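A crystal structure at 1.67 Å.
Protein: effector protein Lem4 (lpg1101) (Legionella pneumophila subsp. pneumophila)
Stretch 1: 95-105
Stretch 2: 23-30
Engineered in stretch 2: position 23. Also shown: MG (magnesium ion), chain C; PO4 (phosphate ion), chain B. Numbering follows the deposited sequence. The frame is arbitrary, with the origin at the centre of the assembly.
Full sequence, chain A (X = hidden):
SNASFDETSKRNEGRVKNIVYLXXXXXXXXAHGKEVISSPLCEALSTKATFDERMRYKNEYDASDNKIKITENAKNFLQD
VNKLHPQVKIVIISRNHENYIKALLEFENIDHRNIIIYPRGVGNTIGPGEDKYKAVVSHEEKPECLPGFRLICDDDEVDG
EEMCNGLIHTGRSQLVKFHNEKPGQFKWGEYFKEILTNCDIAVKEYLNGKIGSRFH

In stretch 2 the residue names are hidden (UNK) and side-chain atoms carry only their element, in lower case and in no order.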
ATOM      1  N   ARG A  95      -5.747  -6.453  -4.776  1.00 24.24           N
ATOM      2  CA  ARG A  95      -6.913  -7.273  -5.092  1.00 22.88           C
ATOM      3  C   ARG A  95      -7.554  -7.899  -3.851  1.00 24.99           C
ATOM      4  O   ARG A  95      -8.527  -8.662  -4.009  1.00 29.85           O
ATOM      5  CB  ARG A  95      -6.566  -8.431  -6.042  1.00 28.08           C
ATOM      6  CG  ARG A  95      -5.756  -8.094  -7.238  1.00 54.62           C
ATOM      7  CD  ARG A  95      -5.681  -9.293  -8.173  1.00 66.06           C
ATOM      8  NE  ARG A  95      -4.904  -8.974  -9.369  1.00 80.99           N
ATOM      9  CZ  ARG A  95      -3.582  -9.101  -9.457  1.00 86.04           C
ATOM     10  NH1 ARG A  95      -2.880  -9.543  -8.415  1.00 87.38           N
ATOM     11  NH2 ARG A  95      -2.963  -8.788 -10.589  1.00 89.75           N
ATOM     12  N   ASN A  96      -7.042  -7.609  -2.667  1.00 26.93           N
ATOM     13  CA  ASN A  96      -7.632  -8.137  -1.445  1.00 26.78           C
ATOM     14  C   ASN A  96      -8.753  -7.202  -0.968  1.00 27.84           C
ATOM     15  O   ASN A  96      -9.005  -6.138  -1.533  1.00 24.37           O
ATOM     16  CB  ASN A  96      -6.545  -8.320  -0.381  1.00 24.20           C
ATOM     17  CG  ASN A  96      -6.860  -9.452   0.582  1.00 28.87           C
ATOM     18  OD1 ASN A  96      -8.013  -9.663   0.936  1.00 31.48           O
ATOM     19  ND2 ASN A  96      -5.842 -10.223   0.942  1.00 29.30           N
ATOM     20  N   HIS A  97      -9.445  -7.630   0.072  1.00 24.39           N
ATOM     21  CA  HIS A  97     -10.588  -6.913   0.627  1.00 22.33           C
ATOM     22  C   HIS A  97     -10.139  -5.733   1.463  1.00 26.36           C
ATOM     23  O   HIS A  97      -9.184  -5.840   2.234  1.00 25.54           O
ATOM     24  CB  HIS A  97     -11.391  -7.837   1.552  1.00 22.95           C
ATOM     25  CG  HIS A  97     -11.898  -9.070   0.884  1.00 26.00           C
ATOM     26  ND1 HIS A  97     -13.002  -9.071   0.060  1.00 27.45           N
ATOM     27  CD2 HIS A  97     -11.455 -10.349   0.930  1.00 23.96           C
ATOM     28  CE1 HIS A  97     -13.220 -10.302  -0.375  1.00 27.64           C
ATOM     29  NE2 HIS A  97     -12.292 -11.098   0.136  1.00 28.69           N
ATOM     30  N   GLU A  98     -10.878  -4.624   1.340  1.00 22.13           N
ATOM     31  CA  GLU A  98     -10.594  -3.430   2.124  1.00 21.87           C
ATOM     32  C   GLU A  98     -10.564  -3.726   3.615  1.00 21.78           C
ATOM     33  O   GLU A  98      -9.733  -3.172   4.360  1.00 22.96           O
ATOM     34  CB  GLU A  98     -11.663  -2.383   1.841  1.00 22.86           C
ATOM     35  CG  GLU A  98     -11.319  -1.067   2.474  1.00 29.14           C
ATOM     36  CD  GLU A  98     -12.284   0.022   2.078  1.00 47.35           C
ATOM     37  OE1 GLU A  98     -13.065  -0.189   1.125  1.00 43.68           O
ATOM     38  OE2 GLU A  98     -12.262   1.090   2.720  1.00 46.24           O
ATOM     39  N   ASN A  99     -11.521  -4.517   4.088  1.00 21.40           N
ATOM     40  CA  ASN A  99     -11.580  -4.741   5.537  1.00 20.74           C
ATOM     41  C   ASN A  99     -10.475  -5.666   6.021  1.00 23.38           C
ATOM     42  O   ASN A  99     -10.089  -5.617   7.205  1.00 24.65           O
ATOM     43  CB  ASN A  99     -12.956  -5.268   5.923  1.00 21.66           C
ATOM     44  CG  ASN A  99     -13.991  -4.175   5.845  1.00 21.67           C
ATOM     45  OD1 ASN A  99     -13.661  -3.001   6.069  1.00 22.23           O
ATOM     46  ND2 ASN A  99     -15.234  -4.532   5.493  1.00 24.52           N
ATOM     47  N   TYR A 100      -9.960  -6.530   5.156  1.00 23.90           N
ATOM     48  CA  TYR A 100      -8.813  -7.338   5.575  1.00 23.53           C
ATOM     49  C   TYR A 100      -7.580  -6.453   5.698  1.00 23.31           C
ATOM     50  O   TYR A 100      -6.800  -6.570   6.656  1.00 23.51           O
ATOM     51  CB  TYR A 100      -8.578  -8.460   4.570  1.00 23.33           C
ATOM     52  CG  TYR A 100      -7.448  -9.407   4.907  1.00 24.68           C
ATOM     53  CD1 TYR A 100      -7.602 -10.368   5.917  1.00 21.78           C
ATOM     54  CD2 TYR A 100      -6.235  -9.350   4.207  1.00 25.21           C
ATOM     55  CE1 TYR A 100      -6.574 -11.261   6.213  1.00 26.28           C
ATOM     56  CE2 TYR A 100      -5.207 -10.236   4.484  1.00 24.73           C
ATOM     57  CZ  TYR A 100      -5.384 -11.194   5.499  1.00 27.89           C
ATOM     58  OH  TYR A 100      -4.383 -12.102   5.784  1.00 30.71           O
ATOM     59  N   ILE A 101      -7.384  -5.573   4.714  1.00 23.03           N
ATOM     60  CA  ILE A 101      -6.262  -4.642   4.759  1.00 22.60           C
ATOM     61  C   ILE A 101      -6.352  -3.767   5.996  1.00 23.88           C
ATOM     62  O   ILE A 101      -5.376  -3.638   6.737  1.00 23.33           O
ATOM     63  CB  ILE A 101      -6.197  -3.823   3.462  1.00 20.64           C
ATOM     64  CG1 ILE A 101      -5.924  -4.783   2.307  1.00 23.21           C
ATOM     65  CG2 ILE A 101      -5.153  -2.666   3.635  1.00 23.05           C
ATOM     66  CD1 ILE A 101      -6.082  -4.131   0.868  1.00 22.29           C
ATOM     67  N   LYS A 102      -7.518  -3.154   6.247  1.00 23.25           N
ATOM     68  CA  LYS A 102      -7.655  -2.316   7.446  1.00 19.88           C
ATOM     69  C   LYS A 102      -7.414  -3.113   8.714  1.00 22.40           C
ATOM     70  O   LYS A 102      -6.801  -2.613   9.665  1.00 25.33           O
ATOM     71  CB  LYS A 102      -9.045  -1.669   7.513  1.00 21.45           C
ATOM     72  CG  LYS A 102      -9.277  -0.605   6.424  1.00 24.61           C
ATOM     73  CD  LYS A 102     -10.654   0.026   6.570  1.00 26.24           C
ATOM     74  CE  LYS A 102     -10.856   1.198   5.624  1.00 34.81           C
ATOM     75  NZ  LYS A 102     -12.257   1.685   5.763  1.00 39.76           N
ATOM     76  N   ALA A 103      -7.930  -4.352   8.766  1.00 21.93           N
ATOM     77  CA  ALA A 103      -7.743  -5.162   9.955  1.00 23.73           C
ATOM     78  C   ALA A 103      -6.266  -5.379  10.240  1.00 23.98           C
ATOM     79  O   ALA A 103      -5.816  -5.268  11.382  1.00 28.18           O
ATOM     80  CB  ALA A 103      -8.467  -6.520   9.777  1.00 24.05           C
ATOM     81  N   LEU A 104      -5.495  -5.766   9.224  1.00 23.34           N
ATOM     82  CA  LEU A 104      -4.082  -6.060   9.490  1.00 24.38           C
ATOM     83  C   LEU A 104      -3.335  -4.792   9.908  1.00 22.99           C
ATOM     84  O   LEU A 104      -2.522  -4.825  10.839  1.00 25.59           O
ATOM     85  CB  LEU A 104      -3.412  -6.675   8.253  1.00 24.65           C
ATOM     86  CG  LEU A 104      -3.481  -8.220   8.335  1.00 27.52           C
ATOM     87  CD1 LEU A 104      -4.912  -8.706   8.442  1.00 27.13           C
ATOM     88  CD2 LEU A 104      -2.786  -8.855   7.140  1.00 29.29           C
ATOM     89  N   LEU A 105      -3.586  -3.674   9.233  1.00 26.04           N
ATOM     90  CA  LEU A 105      -3.011  -2.407   9.703  1.00 24.95           C
ATOM     91  C   LEU A 105      -3.372  -2.148  11.167  1.00 28.34           C
ATOM     92  O   LEU A 105      -2.515  -1.763  11.982  1.00 29.61           O
ATOM     93  CB  LEU A 105      -3.496  -1.278   8.809  1.00 25.93           C
ATOM     94  CG  LEU A 105      -3.014  -1.388   7.349  1.00 25.29           C
ATOM     95  CD1 LEU A 105      -3.753  -0.390   6.430  1.00 24.09           C
ATOM     96  CD2 LEU A 105      -1.494  -1.197   7.255  1.00 27.97           C
ATOM     97  N   UNK A  23       1.573  -2.380  -3.384  1.00 28.77           N
ATOM     98  CA  UNK A  23       0.792  -3.585  -3.321  1.00 26.18           C
ATOM     99  C   UNK A  23       0.680  -4.036  -1.861  1.00 25.90           C
ATOM    100  O   UNK A  23       1.491  -3.658  -1.023  1.00 28.41           O
ATOM    101  n   UNK A  23      -0.473  -5.906  -4.751  1.00 45.18           N
ATOM    102  o   UNK A  23       1.224  -6.931  -3.684  1.00 38.41           O
ATOM    103  c   UNK A  23       0.727  -5.921  -4.173  1.00 36.45           C
ATOM    104  c   UNK A  23       1.466  -4.665  -4.170  1.00 29.02           C
ATOM    105  N   UNK A  24      -0.334  -4.854  -1.556  1.00 24.77           N
ATOM    106  CA  UNK A  24      -0.469  -5.317  -0.167  1.00 24.65           C
ATOM    107  C   UNK A  24       0.045  -6.741   0.038  1.00 26.10           C
ATOM    108  O   UNK A  24       1.068  -6.933   0.695  1.00 27.87           O
ATOM    109  c   UNK A  24      -2.787  -7.080   3.536  1.00 26.15           C
ATOM    110  c   UNK A  24      -2.415  -6.141   4.500  1.00 27.06           C
ATOM    111  c   UNK A  24      -2.097  -5.556   1.770  1.00 22.98           C
ATOM    112  c   UNK A  24      -1.923  -5.234   0.309  1.00 23.37           C
ATOM    113  c   UNK A  24      -2.621  -6.769   2.172  1.00 25.31           C
ATOM    114  c   UNK A  24      -1.730  -4.611   2.737  1.00 22.68           C
ATOM    115  c   UNK A  24      -1.898  -4.909   4.104  1.00 25.66           C
ATOM    116  N   UNK A  25      -0.629  -7.752  -0.527  1.00 26.47           N
ATOM    117  CA  UNK A  25      -0.244  -9.134  -0.235  1.00 24.63           C
ATOM    118  C   UNK A  25       1.104  -9.439  -0.869  1.00 31.76           C
ATOM    119  O   UNK A  25       1.284  -9.279  -2.084  1.00 33.63           O
ATOM    120  c   UNK A  25      -2.623  -9.976  -0.130  1.00 29.52           C
ATOM    121  c   UNK A  25      -1.274 -10.125  -0.785  1.00 27.32           C
ATOM    122  o   UNK A  25      -3.608  -9.717  -0.852  1.00 32.16           O
ATOM    123  o   UNK A  25      -2.694 -10.107   1.100  1.00 30.95           O
ATOM    124  N   UNK A  26       2.039  -9.893  -0.057  1.00 28.07           N
ATOM    125  CA  UNK A  26       3.351 -10.279  -0.530  1.00 33.62           C
ATOM    126  C   UNK A  26       4.340  -9.145  -0.576  1.00 31.36           C
ATOM    127  O   UNK A  26       5.540  -9.389  -0.763  1.00 35.64           O
ATOM    128  N   UNK A  27       3.862  -7.915  -0.441  1.00 29.66           N
ATOM    129  CA  UNK A  27       4.691  -6.723  -0.431  1.00 28.05           C
ATOM    130  C   UNK A  27       4.756  -6.153   0.978  1.00 28.75           C
ATOM    131  O   UNK A  27       5.816  -6.160   1.605  1.00 31.28           O
ATOM    132  o   UNK A  27       4.087  -6.278  -2.718  1.00 31.13           O
ATOM    133  c   UNK A  27       4.992  -4.462  -1.466  1.00 30.24           C
ATOM    134  c   UNK A  27       4.128  -5.692  -1.415  1.00 27.65           C
ATOM    135  N   UNK A  28       3.617  -5.700   1.498  1.00 28.70           N
ATOM    136  CA  UNK A  28       3.528  -5.329   2.906  1.00 28.08           C
ATOM    137  C   UNK A  28       3.479  -6.568   3.809  1.00 28.63           C
ATOM    138  O   UNK A  28       4.022  -6.534   4.917  1.00 30.03           O
ATOM    139  c   UNK A  28       2.635  -3.023   2.497  1.00 24.83           C
ATOM    140  c   UNK A  28       1.413  -2.209   2.180  1.00 24.66           C
ATOM    141  c   UNK A  28       1.957  -4.249   4.591  1.00 27.31           C
ATOM    142  c   UNK A  28       2.320  -4.403   3.107  1.00 24.25           C
ATOM    143  N   UNK A  29       2.866  -7.678   3.361  1.00 27.31           N
ATOM    144  CA  UNK A  29       2.880  -8.923   4.120  1.00 32.58           C
ATOM    145  C   UNK A  29       3.911  -9.884   3.543  1.00 32.98           C
ATOM    146  O   UNK A  29       4.542  -9.624   2.516  1.00 34.24           O
ATOM    147  c   UNK A  29       1.512  -9.611   4.115  1.00 32.22           C
ATOM    148  c   UNK A  29       0.400  -8.648   4.426  1.00 30.57           C
ATOM    149  o   UNK A  29       1.276 -10.188   2.813  1.00 30.55           O
ATOM    150  N   UNK A  30       4.053 -11.038   4.200  1.00 29.76           N
ATOM    151  CA  UNK A  30       4.981 -12.041   3.725  1.00 34.28           C
ATOM    152  C   UNK A  30       4.382 -13.118   2.847  1.00 37.21           C
ATOM    153  O   UNK A  30       5.024 -14.154   2.641  1.00 38.31           O
TER
HETATM  154 MG    MG C 302       1.002  -8.833  -4.044  1.00 34.34          MG
HETATM  155  P   PO4 B 301      -2.527  -7.998  -3.768  1.00 33.97           P
HETATM  156  O1  PO4 B 301      -2.516  -7.065  -2.569  1.00 29.75           O
HETATM  157  O2  PO4 B 301      -3.064  -7.353  -5.042  1.00 28.30           O
HETATM  158  O3  PO4 B 301      -3.416  -9.176  -3.394  1.00 31.50           O
HETATM  159  O4  PO4 B 301      -1.142  -8.566  -3.996  1.00 32.37           O
HETATM  160  O   HOH W   1       0.861 -10.852  -4.362  1.00 32.44           O
HETATM  161  O   HOH W   2       0.827  -8.447  -6.083  1.00 33.97           O

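Position 23 carries two carbons, the second bearing one oxygen and one nitrogen: a short amide. It makes no contact with stretch 1. This is Asn 23, an engineered residue where the natural sequence has Asp.

Position 24 has one carbon followed by a six-carbon ring with no heteroatom, and its CA-to-CB bond points toward stretch 1. CG1 of Ile 101 sits over one ring face, 3.9 Å from the centroid and 13° off the normal, while Leu 104 and Tyr 100 approach the ring edge. A bare six-membered ring identifies Phe 24. Its CZ lies 3.8 Å from Leu 104 CD2, and its CE2 4.1 Å from Tyr 100 CE2.

At position 25 two carbons end in two oxygens, a carboxyl group on an arm too short for Glu: this is Asp 25. Both its oxygens accept from the amide of Asn 96: Asn 96 ND2 donates to Asp 25 OD2 at 2.9 Å and, weakly, to Asp 25 OD1 at 3.2 Å. The backbone O of Asp 25 also binds MG at 2.0 Å.

Position 26 has no side-chain atom. With phi/psi of 88/-13, a CB would be jammed against the carbonyl O of the residue before, so the backbone itself calls for Gly 26.

Position 27 shows one carbon carrying an oxygen and a carbon, beyond reach of stretch 1: Thr 27.

Position 28 has four carbons, forked at the first, with one arm two carbons long; the branching gives Ile 28. Its CA-to-CB bond points toward stretch 1, but Ile 28 CG2 comes no nearer than 5.3 Å, to Leu 105 CD2.

Position 29 repeats the fork of one oxygen and one carbon, and its methyl meets Leu 104. This is Thr 29, with CG2 4.2 Å from Leu 104 CD2. Its OG1 accepts from Gly 26 N at 3.0 Å, tying the turn together.

Position 30 is again without side-chain atoms, and no neighbour from stretch 1 would crowd a CB there; the absent side chain alone names Gly 30.

The contact combines an apolar patch with a polar clamp. Phe 24 lies against Tyr 100, Ile 101 and Leu 104, residues spaced along one helix, while Asn 96, ahead of that helix, holds the carboxyl group of Asp 25 and accepts from His 97 N through its OD1 at 2.6 Å. Phosphate joins the stretches too: Arg 95 N donates to PO4 O2 at 2.8 Å and Asp 25 N to PO4 O1 at 2.9 Å. The rule is a ring packed on the helix beside an acid hydrogen-bonded to a residue ahead of it.

Stretch 2 (23-30) NFDGTITG
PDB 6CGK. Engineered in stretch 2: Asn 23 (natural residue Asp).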